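Local coordinates for protein glycosyl hydrolase (Bacteroides ovatus, PDB 3QC2) that belongs to a glycosyl hydrolase family of the beta-fructosidase clan, a predominantly beta-strand fold whose exact role here is not established, at residues N9-W14 / T300-P305; A47-D52 / F97-T102. All blocks are in the same frame, centred on the assembly; numbering follows the deposited sequence.

How the contacts relate
Contact 1 and contact 2 lie on opposite sides of the chain's centre, with their own centres about 36 Å apart and nearest atoms about 22 Å apart, so neither touches the other. Along the chain, 9-14 comes first, both segments of contact 2 follow, and 300-305 comes last. The two contacts belong to different sheets. Contact 2 spans the antiparallel sheet of strands 52-61, 64-72, 84-91 and 98-99, bringing the loop before its first strand to its last. Contact 1 lays the N-terminal segment along the end of strand 298-301, an antiparallel partner of 283-290. Blade-like sheets of this kind are consistent with the five-bladed beta-propeller of the beta-fructosidase clan.

Contact 1: residues N9-W14 / T300-P305; sequences NKLPDW and TRLDEP
Asn-9 has CG anti to its backbone N (chi1 -170°), which carries the amide toward 300-305, whereas Trp-14 has CG wedged between its own backbone N and carbonyl carbon and turns its indole toward Thr-300 and Leu-302. Leu-302, with CG anti to its carbonyl carbon, sends both methyls across to 9-14. Its CD2 meets Pro-12 CD at 3.4 Å, closer than two carbons normally pack, and Trp-14 CZ2 at 3.9 Å; its CD1 reaches Leu-11 CD2 at 4.0 Å. Thr-300 CG2 approaches Trp-14 CZ2 obliquely at 3.7 Å, while Pro-12 CG sits 3.1 Å above one face of the indole, offset toward its rim. At the other end, Asn-9 ND2 donates to Pro-305 O over 2.8 Å. The acceptor lies near the amide plane, but the donor stands above the carbonyl plane and the N-H...O angle is only 137°. A water donates both to Asn-9 OD1 and to Glu-304 O (2.6 Å from the water oxygen), so both ends of the amide are engaged. Asn-9 ND2 also bonds Asp-361 O near the C-terminus. Beyond the segments, Trp-14 packs on Leu-289 and Val-262, and Leu-302 on Gln-287. The segment directions, 142° apart, describe an irregular N-terminal segment running roughly antiparallel along an edge strand and its exit loop, consistent with the outer side of a beta-propeller blade.

Contact 2: residues A47-D52 / F97-T102; sequences AWESND and FQREKT
Arg-99 NH2 and Glu-49 OE1 meet tip to tip, 2.7 Å apart, in a salt bridge whose N-H...O angle is 157°. Glu-49 has CG between its backbone N and carbonyl carbon and runs extended beyond it; Arg-99 bends at chi3. The oxygen lies in the guanidinium plane, yet the nitrogen comes from above the carboxylate, and the two planes stand 87° apart. Trp-48 NE1 donates to Lys-101 O at 3.0 Å; the oxygen is near the indole plane but the donor is 44° out of the carbonyl plane. Thr-102 C lies 3.5 Å above one indole face toward the rim, and Glu-49 CG covers the opposite face over its centre, at 3.7 Å. A water donates to Glu-49 OE2 and Glu-100 O. These bonds join the loop before strand 52-61 to strand 98-99 and the residues just after it; the two strands are the outermost of a four-stranded antiparallel sheet, consistent with a beta-propeller blade. In the second shell, Tyr-69 OH of the intervening strand 64-72 bonds both Glu-49 OE1 and Arg-99 NE, tying the pair through one hydroxyl. Thr-35 OG1 holds Glu-49 OE2, and Arg-99 NH1 reaches Ser-30 O; this network would probably favour a charged carboxylate.

Contact 1: residues N9-W14 / T300-P305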
ATOM      1  N   ASN A   9      24.203   3.206  -3.403  1.00 37.15           N
ATOM      2  CA  ASN A   9      23.085   3.770  -2.649  1.00 35.46           C
ATOM      3  C   ASN A   9      23.098   3.239  -1.209  1.00 34.95           C
ATOM      4  O   ASN A   9      22.323   2.356  -0.853  1.00 34.42           O
ATOM      5  CB  ASN A   9      21.759   3.412  -3.371  1.00 34.60           C
ATOM      6  CG  ASN A   9      20.538   4.148  -2.807  1.00 32.91           C
ATOM      7  OD1 ASN A   9      20.657   5.055  -2.002  1.00 31.78           O
ATOM      8  ND2 ASN A   9      19.363   3.757  -3.267  1.00 31.33           N
ATOM      9  N   LYS A  10      24.000   3.789  -0.394  1.00 34.86           N
ATOM     10  CA  LYS A  10      24.159   3.362   1.007  1.00 34.48           C
ATOM     11  C   LYS A  10      22.961   3.739   1.829  1.00 33.03           C
ATOM     12  O   LYS A  10      22.473   4.862   1.742  1.00 32.69           O
ATOM     13  CB  LYS A  10      25.427   3.988   1.643  1.00 35.40           C
ATOM     14  CG  LYS A  10      26.743   3.510   1.043  1.00 36.76           C
ATOM     15  CD  LYS A  10      27.960   4.077   1.811  1.00 38.31           C
ATOM     16  N   LEU A  11      22.484   2.798   2.627  1.00 32.17           N
ATOM     17  CA  LEU A  11      21.352   3.029   3.494  1.00 31.21           C
ATOM     18  C   LEU A  11      21.826   3.293   4.914  1.00 31.34           C
ATOM     19  O   LEU A  11      22.815   2.706   5.360  1.00 31.73           O
ATOM     20  CB  LEU A  11      20.422   1.809   3.513  1.00 30.74           C
ATOM     21  CG  LEU A  11      19.666   1.447   2.234  1.00 30.00           C
ATOM     22  CD1 LEU A  11      18.963   0.108   2.411  1.00 29.25           C
ATOM     23  CD2 LEU A  11      18.672   2.529   1.855  1.00 28.50           C
ATOM     24  N   PRO A  12      21.120   4.182   5.637  1.00 30.72           N
ATOM     25  CA  PRO A  12      21.453   4.391   7.036  1.00 30.94           C
ATOM     26  C   PRO A  12      21.056   3.129   7.842  1.00 30.90           C
ATOM     27  O   PRO A  12      20.199   2.340   7.377  1.00 30.04           O
ATOM     28  CB  PRO A  12      20.600   5.595   7.424  1.00 30.49           C
ATOM     29  CG  PRO A  12      19.458   5.565   6.501  1.00 29.95           C
ATOM     30  CD  PRO A  12      19.970   5.004   5.214  1.00 29.95           C
ATOM     31  N   ASP A  13      21.653   2.951   9.031  1.00 31.36           N
ATOM     32  CA  ASP A  13      21.415   1.732   9.853  1.00 31.53           C
ATOM     33  C   ASP A  13      19.972   1.522  10.361  1.00 30.19           C
ATOM     34  O   ASP A  13      19.653   0.443  10.854  1.00 30.46           O
ATOM     35  CB  ASP A  13      22.421   1.648  11.032  1.00 32.99           C
ATOM     36  CG  ASP A  13      22.260   2.795  12.051  1.00 35.05           C
ATOM     37  OD1 ASP A  13      21.290   3.596  11.939  1.00 36.71           O
ATOM     38  OD2 ASP A  13      23.119   2.895  12.969  1.00 38.63           O
ATOM     39  N   TRP A  14      19.116   2.536  10.240  1.00 28.75           N
ATOM     40  CA  TRP A  14      17.693   2.405  10.676  1.00 27.74           C
ATOM     41  C   TRP A  14      16.743   1.893   9.570  1.00 26.44           C
ATOM     42  O   TRP A  14      15.675   1.370   9.859  1.00 25.74           O
ATOM     43  CB  TRP A  14      17.168   3.739  11.231  1.00 27.50           C
ATOM     44  CG  TRP A  14      17.247   4.886  10.258  1.00 26.93           C
ATOM     45  CD1 TRP A  14      18.227   5.844  10.192  1.00 27.48           C
ATOM     46  CD2 TRP A  14      16.313   5.199   9.221  1.00 25.08           C
ATOM     47  NE1 TRP A  14      17.955   6.731   9.173  1.00 26.51           N
ATOM     48  CE2 TRP A  14      16.787   6.355   8.562  1.00 25.49           C
ATOM     49  CE3 TRP A  14      15.121   4.622   8.787  1.00 24.01           C
ATOM     50  CZ2 TRP A  14      16.110   6.933   7.497  1.00 24.85           C
ATOM     51  CZ3 TRP A  14      14.456   5.193   7.729  1.00 23.93           C
ATOM     52  CH2 TRP A  14      14.950   6.338   7.093  1.00 23.91           C
ATOM     53  N   THR A 300      13.754  11.972   9.942  1.00 21.59           N
ATOM     54  CA  THR A 300      14.448  12.076   8.658  1.00 21.01           C
ATOM     55  C   THR A 300      13.826  11.186   7.618  1.00 20.38           C
ATOM     56  O   THR A 300      12.932  10.404   7.921  1.00 20.31           O
ATOM     57  CB  THR A 300      15.934  11.662   8.814  1.00 21.67           C
ATOM     58  OG1 THR A 300      16.637  11.825   7.568  1.00 20.34           O
ATOM     59  CG2 THR A 300      16.036  10.176   9.306  1.00 21.37           C
ATOM     60  N   ARG A 301      14.278  11.341   6.373  1.00 19.98           N
ATOM     61  CA  ARG A 301      13.878  10.459   5.268  1.00 19.57           C
ATOM     62  C   ARG A 301      15.080  10.237   4.366  1.00 19.80           C
ATOM     63  O   ARG A 301      16.064  10.984   4.440  1.00 20.09           O
ATOM     64  CB  ARG A 301      12.696  11.011   4.458  1.00 19.19           C
ATOM     65  CG  ARG A 301      12.892  12.415   3.901  1.00 19.43           C
ATOM     66  CD  ARG A 301      11.717  12.832   3.016  1.00 18.89           C
ATOM     67  NE  ARG A 301      11.457  14.268   3.120  1.00 19.59           N
ATOM     68  CZ  ARG A 301      10.468  14.917   2.501  1.00 19.18           C
ATOM     69  NH1 ARG A 301       9.651  14.286   1.668  1.00 19.37           N
ATOM     70  NH2 ARG A 301      10.312  16.209   2.704  1.00 19.54           N
ATOM     71  N   LEU A 302      15.005   9.201   3.528  1.00 19.62           N
ATOM     72  CA  LEU A 302      16.069   8.889   2.611  1.00 20.07           C
ATOM     73  C   LEU A 302      16.069   9.939   1.506  1.00 20.14           C
ATOM     74  O   LEU A 302      15.012  10.320   1.011  1.00 20.12           O
ATOM     75  CB  LEU A 302      15.883   7.497   2.003  1.00 19.68           C
ATOM     76  CG  LEU A 302      15.832   6.308   2.959  1.00 20.39           C
ATOM     77  CD1 LEU A 302      15.563   5.043   2.192  1.00 20.41           C
ATOM     78  CD2 LEU A 302      17.133   6.175   3.779  1.00 21.01           C
ATOM     79  N   ASP A 303      17.247  10.420   1.154  1.00 20.55           N
ATOM     80  CA  ASP A 303      17.402  11.408   0.088  1.00 21.00           C
ATOM     81  C   ASP A 303      17.323  10.778  -1.306  1.00 20.80           C
ATOM     82  O   ASP A 303      17.091  11.465  -2.275  1.00 21.16           O
ATOM     83  CB  ASP A 303      18.735  12.162   0.257  1.00 21.77           C
ATOM     84  CG  ASP A 303      18.749  13.056   1.499  1.00 23.17           C
ATOM     85  OD1 ASP A 303      17.636  13.434   2.011  1.00 23.63           O
ATOM     86  OD2 ASP A 303      19.855  13.384   1.969  1.00 26.00           O
ATOM     87  N   GLU A 304      17.528   9.466  -1.378  1.00 20.79           N
ATOM     88  CA  GLU A 304      17.474   8.709  -2.629  1.00 20.79           C
ATOM     89  C   GLU A 304      16.510   7.545  -2.417  1.00 20.18           C
ATOM     90  O   GLU A 304      16.457   6.999  -1.341  1.00 20.14           O
ATOM     91  CB  GLU A 304      18.860   8.149  -2.961  1.00 21.22           C
ATOM     92  CG  GLU A 304      19.963   9.191  -3.047  1.00 22.58           C
ATOM     93  CD  GLU A 304      19.817  10.116  -4.249  1.00 24.26           C
ATOM     94  OE1 GLU A 304      18.995   9.824  -5.142  1.00 25.01           O
ATOM     95  OE2 GLU A 304      20.535  11.134  -4.305  1.00 26.38           O
ATOM     96  N   PRO A 305      15.753   7.164  -3.450  1.00 19.88           N
ATOM     97  CA  PRO A 305      14.862   6.037  -3.271  1.00 19.64           C
ATOM     98  C   PRO A 305      15.681   4.739  -3.073  1.00 19.96           C
ATOM     99  O   PRO A 305      16.748   4.585  -3.673  1.00 20.16           O
ATOM    100  CB  PRO A 305      14.072   6.010  -4.574  1.00 19.50           C
ATOM    101  CG  PRO A 305      14.985   6.586  -5.565  1.00 20.01           C
ATOM    102  CD  PRO A 305      15.769   7.634  -4.842  1.00 20.12           C
TER
HETATM  103  O   HOH W   1      18.246   5.282  -0.501  1.00 19.37           O

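Contact 2: residues A47-D52 / F97-T102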
ATOM      1  N   ALA A  47     -14.583 -10.554 -16.997  1.00 36.44           N
ATOM      2  CA  ALA A  47     -13.188 -10.943 -16.838  1.00 35.18           C
ATOM      3  C   ALA A  47     -12.544  -9.928 -15.895  1.00 33.59           C
ATOM      4  O   ALA A  47     -11.759  -9.066 -16.310  1.00 33.46           O
ATOM      5  CB  ALA A  47     -12.481 -10.966 -18.182  1.00 35.53           C
ATOM      6  N   TRP A  48     -12.883 -10.074 -14.623  1.00 32.40           N
ATOM      7  CA  TRP A  48     -12.480  -9.168 -13.540  1.00 30.95           C
ATOM      8  C   TRP A  48     -10.950  -8.880 -13.328  1.00 29.71           C
ATOM      9  O   TRP A  48     -10.601  -7.916 -12.634  1.00 28.75           O
ATOM     10  CB  TRP A  48     -13.076  -9.688 -12.222  1.00 30.65           C
ATOM     11  CG  TRP A  48     -12.456 -10.981 -11.752  1.00 30.53           C
ATOM     12  CD1 TRP A  48     -12.731 -12.238 -12.202  1.00 31.40           C
ATOM     13  CD2 TRP A  48     -11.467 -11.127 -10.735  1.00 29.44           C
ATOM     14  NE1 TRP A  48     -11.964 -13.155 -11.537  1.00 31.26           N
ATOM     15  CE2 TRP A  48     -11.181 -12.499 -10.625  1.00 30.14           C
ATOM     16  CE3 TRP A  48     -10.794 -10.230  -9.905  1.00 28.52           C
ATOM     17  CZ2 TRP A  48     -10.243 -13.002  -9.708  1.00 29.55           C
ATOM     18  CZ3 TRP A  48      -9.860 -10.730  -8.994  1.00 28.28           C
ATOM     19  CH2 TRP A  48      -9.598 -12.102  -8.906  1.00 28.12           C
ATOM     20  N   GLU A  49     -10.072  -9.703 -13.890  1.00 29.34           N
ATOM     21  CA  GLU A  49      -8.622  -9.516 -13.717  1.00 28.55           C
ATOM     22  C   GLU A  49      -7.857  -9.665 -15.042  1.00 29.12           C
ATOM     23  O   GLU A  49      -6.699 -10.100 -15.059  1.00 28.65           O
ATOM     24  CB  GLU A  49      -8.089 -10.518 -12.665  1.00 27.91           C
ATOM     25  CG  GLU A  49      -8.383 -12.010 -12.989  1.00 28.29           C
ATOM     26  CD  GLU A  49      -7.780 -13.013 -11.954  1.00 26.68           C
ATOM     27  OE1 GLU A  49      -7.054 -12.586 -11.050  1.00 24.21           O
ATOM     28  OE2 GLU A  49      -8.038 -14.236 -12.078  1.00 27.64           O
ATOM     29  N   SER A  50      -8.500  -9.265 -16.136  1.00 30.17           N
ATOM     30  CA  SER A  50      -7.938  -9.415 -17.484  1.00 31.23           C
ATOM     31  C   SER A  50      -7.010  -8.301 -17.940  1.00 31.27           C
ATOM     32  O   SER A  50      -6.203  -8.511 -18.839  1.00 31.68           O
ATOM     33  CB  SER A  50      -9.081  -9.561 -18.499  1.00 32.40           C
ATOM     34  OG  SER A  50      -9.966  -8.455 -18.430  1.00 32.82           O
ATOM     35  N   ASN A  51      -7.109  -7.127 -17.325  1.00 31.12           N
ATOM     36  CA  ASN A  51      -6.306  -5.984 -17.749  1.00 31.17           C
ATOM     37  C   ASN A  51      -5.112  -5.701 -16.839  1.00 30.06           C
ATOM     38  O   ASN A  51      -4.005  -5.508 -17.317  1.00 30.08           O
ATOM     39  CB  ASN A  51      -7.195  -4.731 -17.828  1.00 31.73           C
ATOM     40  CG  ASN A  51      -6.554  -3.598 -18.647  1.00 33.13           C
ATOM     41  OD1 ASN A  51      -6.286  -3.753 -19.843  1.00 35.87           O
ATOM     42  ND2 ASN A  51      -6.338  -2.446 -18.003  1.00 34.26           N
ATOM     43  N   ASP A  52      -5.347  -5.679 -15.527  1.00 29.32           N
ATOM     44  CA  ASP A  52      -4.308  -5.314 -14.558  1.00 28.48           C
ATOM     45  C   ASP A  52      -4.450  -6.042 -13.217  1.00 27.22           C
ATOM     46  O   ASP A  52      -5.543  -6.200 -12.720  1.00 27.20           O
ATOM     47  CB  ASP A  52      -4.403  -3.798 -14.266  1.00 28.67           C
ATOM     48  CG  ASP A  52      -4.357  -2.931 -15.549  1.00 31.21           C
ATOM     49  OD1 ASP A  52      -3.398  -3.062 -16.354  1.00 33.68           O
ATOM     50  OD2 ASP A  52      -5.278  -2.103 -15.728  1.00 34.89           O
ATOM     51  N   PHE A  97       2.682 -17.914  -5.964  1.00 27.31           N
ATOM     52  CA  PHE A  97       1.326 -17.767  -5.434  1.00 27.01           C
ATOM     53  C   PHE A  97       0.274 -18.629  -6.110  1.00 27.55           C
ATOM     54  O   PHE A  97       0.375 -18.951  -7.302  1.00 27.77           O
ATOM     55  CB  PHE A  97       0.918 -16.293  -5.485  1.00 26.29           C
ATOM     56  CG  PHE A  97       1.612 -15.461  -4.475  1.00 25.44           C
ATOM     57  CD1 PHE A  97       2.933 -15.045  -4.679  1.00 25.37           C
ATOM     58  CD2 PHE A  97       0.976 -15.113  -3.295  1.00 24.96           C
ATOM     59  CE1 PHE A  97       3.592 -14.285  -3.730  1.00 24.70           C
ATOM     60  CE2 PHE A  97       1.624 -14.353  -2.339  1.00 25.13           C
ATOM     61  CZ  PHE A  97       2.940 -13.930  -2.559  1.00 24.79           C
ATOM     62  N   GLN A  98      -0.738 -18.994  -5.307  1.00 27.78           N
ATOM     63  CA  GLN A  98      -1.867 -19.818  -5.725  1.00 28.30           C
ATOM     64  C   GLN A  98      -3.134 -18.950  -5.617  1.00 28.28           C
ATOM     65  O   GLN A  98      -3.637 -18.686  -4.521  1.00 27.95           O
ATOM     66  CB  GLN A  98      -1.960 -21.042  -4.831  1.00 28.70           C
ATOM     67  CG  GLN A  98      -0.656 -21.873  -4.803  1.00 28.75           C
ATOM     68  CD  GLN A  98      -0.722 -23.072  -3.885  1.00 28.37           C
ATOM     69  OE1 GLN A  98      -1.545 -23.965  -4.064  1.00 27.94           O
ATOM     70  NE2 GLN A  98       0.183 -23.119  -2.913  1.00 28.43           N
ATOM     71  N   ARG A  99      -3.643 -18.528  -6.760  1.00 28.62           N
ATOM     72  CA  ARG A  99      -4.769 -17.585  -6.821  1.00 28.59           C
ATOM     73  C   ARG A  99      -6.122 -18.222  -6.926  1.00 29.51           C
ATOM     74  O   ARG A  99      -6.267 -19.301  -7.489  1.00 30.23           O
ATOM     75  CB  ARG A  99      -4.573 -16.689  -8.046  1.00 28.55           C
ATOM     76  CG  ARG A  99      -3.254 -15.925  -8.036  1.00 27.53           C
ATOM     77  CD  ARG A  99      -2.831 -15.486  -9.426  1.00 28.05           C
ATOM     78  NE  ARG A  99      -3.774 -14.565 -10.070  1.00 28.50           N
ATOM     79  CZ  ARG A  99      -3.538 -13.930 -11.228  1.00 28.37           C
ATOM     80  NH1 ARG A  99      -2.385 -14.110 -11.875  1.00 28.50           N
ATOM     81  NH2 ARG A  99      -4.449 -13.108 -11.734  1.00 27.99           N
ATOM     82  N   GLU A 100      -7.128 -17.548  -6.375  1.00 29.75           N
ATOM     83  CA  GLU A 100      -8.517 -17.990  -6.525  1.00 30.93           C
ATOM     84  C   GLU A 100      -8.983 -17.384  -7.826  1.00 30.75           C
ATOM     85  O   GLU A 100      -8.486 -16.332  -8.238  1.00 30.49           O
ATOM     86  CB  GLU A 100      -9.402 -17.522  -5.370  1.00 31.11           C
ATOM     87  CG  GLU A 100      -9.028 -18.091  -3.990  1.00 33.12           C
ATOM     88  CD  GLU A 100      -9.222 -19.622  -3.862  1.00 37.11           C
ATOM     89  OE1 GLU A 100      -9.884 -20.246  -4.747  1.00 40.12           O
ATOM     90  OE2 GLU A 100      -8.721 -20.196  -2.854  1.00 39.28           O
ATOM     91  N   LYS A 101      -9.932 -18.033  -8.476  1.00 31.39           N
ATOM     92  CA  LYS A 101     -10.428 -17.571  -9.773  1.00 31.62           C
ATOM     93  C   LYS A 101     -11.537 -16.513  -9.695  1.00 31.25           C
ATOM     94  O   LYS A 101     -12.002 -16.027 -10.729  1.00 31.78           O
ATOM     95  CB  LYS A 101     -10.879 -18.754 -10.609  1.00 32.90           C
ATOM     96  CG  LYS A 101      -9.719 -19.682 -11.019  1.00 33.97           C
ATOM     97  CD  LYS A 101     -10.198 -20.754 -11.992  1.00 36.41           C
ATOM     98  CE  LYS A 101      -9.047 -21.548 -12.554  1.00 37.52           C
ATOM     99  NZ  LYS A 101      -9.533 -22.488 -13.609  1.00 40.21           N
ATOM    100  N   THR A 102     -11.940 -16.148  -8.481  1.00 30.33           N
ATOM    101  CA  THR A 102     -12.966 -15.126  -8.281  1.00 29.95           C
ATOM    102  C   THR A 102     -12.485 -14.135  -7.190  1.00 28.59           C
ATOM    103  O   THR A 102     -11.739 -14.523  -6.293  1.00 28.34           O
ATOM    104  CB  THR A 102     -14.316 -15.759  -7.889  1.00 30.72           C
ATOM    105  OG1 THR A 102     -14.187 -16.451  -6.647  1.00 30.92           O
ATOM    106  CG2 THR A 102     -14.793 -16.757  -8.977  1.00 31.67           C
TER
HETATM  107  O   HOH W   2      -6.825 -16.188 -10.647  1.00 28.99           O